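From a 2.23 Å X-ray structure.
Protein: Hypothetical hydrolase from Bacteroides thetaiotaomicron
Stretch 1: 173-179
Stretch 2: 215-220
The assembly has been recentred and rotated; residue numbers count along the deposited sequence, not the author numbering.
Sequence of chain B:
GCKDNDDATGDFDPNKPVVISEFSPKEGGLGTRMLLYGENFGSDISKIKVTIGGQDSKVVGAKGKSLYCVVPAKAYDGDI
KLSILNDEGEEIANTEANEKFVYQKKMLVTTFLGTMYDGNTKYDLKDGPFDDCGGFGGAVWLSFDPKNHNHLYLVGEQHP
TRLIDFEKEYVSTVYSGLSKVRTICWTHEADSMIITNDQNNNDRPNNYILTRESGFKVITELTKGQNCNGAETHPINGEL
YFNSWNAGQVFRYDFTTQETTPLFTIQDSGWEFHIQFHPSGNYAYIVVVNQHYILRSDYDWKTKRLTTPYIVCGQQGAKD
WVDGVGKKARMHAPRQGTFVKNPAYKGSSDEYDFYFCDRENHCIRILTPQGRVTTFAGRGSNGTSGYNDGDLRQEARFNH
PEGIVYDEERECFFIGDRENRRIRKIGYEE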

# COMPACT_ATOMS: atom_id res chain seq x y z
N THR B 173 26.03 8.67 20.75
CA THR B 173 26.89 7.49 20.70
C THR B 173 26.39 6.52 21.77
O THR B 173 26.18 6.92 22.92
N VAL B 174 26.20 5.25 21.39
CA VAL B 174 25.70 4.21 22.27
C VAL B 174 26.87 3.39 22.85
O VAL B 174 26.88 3.13 24.05
N TYR B 175 27.86 3.01 22.01
CA TYR B 175 29.01 2.22 22.46
C TYR B 175 30.20 2.39 21.52
O TYR B 175 30.03 2.33 20.30
N SER B 176 31.41 2.60 22.08
CA SER B 176 32.66 2.78 21.34
C SER B 176 33.70 1.73 21.75
O SER B 176 33.58 1.14 22.83
N GLY B 177 34.71 1.51 20.92
CA GLY B 177 35.80 0.61 21.25
C GLY B 177 35.96 -0.70 20.51
O GLY B 177 37.08 -1.22 20.48
N LEU B 178 34.88 -1.28 19.97
CA LEU B 178 34.97 -2.55 19.23
C LEU B 178 35.62 -2.31 17.87
O LEU B 178 35.31 -1.33 17.19
N SER B 179 36.55 -3.21 17.51
CA SER B 179 37.41 -3.16 16.32
C SER B 179 36.69 -3.18 14.98
O SER B 179 37.13 -2.46 14.07
N GLY B 215 19.86 1.31 28.58
CA GLY B 215 19.75 2.22 27.44
C GLY B 215 20.67 1.80 26.31
O GLY B 215 21.09 2.63 25.51
N PHE B 216 20.97 0.48 26.27
CA PHE B 216 21.84 -0.22 25.32
C PHE B 216 23.30 0.25 25.45
O PHE B 216 24.04 0.28 24.46
N LYS B 217 23.75 0.55 26.69
CA LYS B 217 25.12 1.03 26.92
C LYS B 217 26.01 -0.01 27.68
O LYS B 217 27.24 0.03 27.47
N VAL B 218 25.42 -0.92 28.50
CA VAL B 218 26.16 -1.97 29.23
C VAL B 218 26.23 -3.23 28.33
O VAL B 218 25.19 -3.72 27.87
N ILE B 219 27.45 -3.74 28.07
CA ILE B 219 27.73 -4.89 27.21
C ILE B 219 28.00 -6.17 28.00
O ILE B 219 28.48 -6.14 29.13
N THR B 220 27.71 -7.31 27.34
CA THR B 220 27.94 -8.67 27.83
C THR B 220 28.21 -9.53 26.60
O THR B 220 27.63 -9.29 25.54

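The contact between 173-179 and 215-220 is a small, mainly apolar packing of side chains against each other and against backbone carbonyls, burying 303 Å² in total with no hydrogen bond between the two stretches. Much of the packing gathers around Tyr175, whose CA-to-CB bond points toward the second stretch and whose t rotamer (chi1 -163°, chi2 87°) lays the ring alongside Lys217 and Ile219. Ile219, also pointing toward its partner and t at both chi angles, places CD1 over one face of this ring, 4.0 Å from the Tyr175 ring centroid and 18° off the ring normal, a CH-pi contact. The same methyl lies 3.8 Å from Tyr175 CE2, while Ile219 CG2 approaches Tyr175 OH at 3.5 Å, so the two branches of the isoleucine follow the ring from its face to its hydroxyl end. At the ring edge, near its plane, the carbonyl O of Lys217 comes within 3.5 Å of Tyr175 CD1. Leu178 (m, t) extends the apolar patch: its CD1 is 4.3 Å from Ile219 CD1, so that this isoleucine methyl meets both the tyrosine and the leucine.

Val174 and Phe216 are both buried, and they meet at the other part of the contact. The CB of Val174 is directed sideways, yet the t rotamer (159°) brings CG1 to 2.9 Å from the carbonyl O of Phe216, a tight approach for a methyl, and to 4.2 Å from Phe216 CB. The phenylalanine ring does not share in this packing; with chi1 at -56° (m), the end of the side chain leads away. Lys217 rests its CG and CD 3.6 Å and 3.7 Å from Val174 O, and only the end of the side chain leads away, leaving NZ without a polar partner across the contact. Val218 points away.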

# COMPACT_ATOMS: atom_id res chain seq x y z
CB THR B 173 28.36 7.92 20.87
OG1 THR B 173 28.67 8.83 19.81
CG2 THR B 173 29.33 6.75 20.83
CB VAL B 174 24.66 3.34 21.49
CG1 VAL B 174 24.46 1.97 22.12
CG2 VAL B 174 23.33 4.09 21.36
CB TYR B 175 28.63 0.74 22.59
CG TYR B 175 29.62 -0.04 23.43
CD1 TYR B 175 29.48 -0.11 24.81
CD2 TYR B 175 30.71 -0.67 22.85
CE1 TYR B 175 30.41 -0.80 25.60
CE2 TYR B 175 31.64 -1.36 23.62
CZ TYR B 175 31.48 -1.43 25.00
OH TYR B 175 32.40 -2.13 25.75
CB SER B 176 33.24 4.17 21.59
OG SER B 176 32.27 5.20 21.50
CB LEU B 178 33.60 -3.23 19.09
CG LEU B 178 32.90 -3.65 20.38
CD1 LEU B 178 31.44 -4.03 20.09
CD2 LEU B 178 33.63 -4.78 21.07
CB SER B 179 38.42 -4.30 16.35
OG SER B 179 37.78 -5.56 16.35
CB PHE B 216 21.31 -0.09 23.87
CG PHE B 216 19.88 -0.56 23.69
CD1 PHE B 216 19.59 -1.92 23.58
CD2 PHE B 216 18.83 0.34 23.67
CE1 PHE B 216 18.27 -2.36 23.45
CE2 PHE B 216 17.51 -0.10 23.53
CZ PHE B 216 17.24 -1.44 23.41
CB LYS B 217 25.12 2.39 27.64
CG LYS B 217 24.53 3.52 26.79
CD LYS B 217 25.28 4.83 26.97
CE LYS B 217 24.38 5.96 27.41
NZ LYS B 217 23.98 5.85 28.83
CB VAL B 218 25.56 -2.27 30.63
CG1 VAL B 218 26.23 -3.48 31.30
CG2 VAL B 218 25.65 -1.05 31.53
CB ILE B 219 28.94 -4.55 26.29
CG1 ILE B 219 28.91 -5.30 24.97
CG2 ILE B 219 30.32 -4.61 27.01
CD1 ILE B 219 29.57 -4.56 23.87
CB THR B 220 26.75 -9.19 28.68
OG1 THR B 220 26.39 -8.20 29.65
CG2 THR B 220 27.06 -10.50 29.40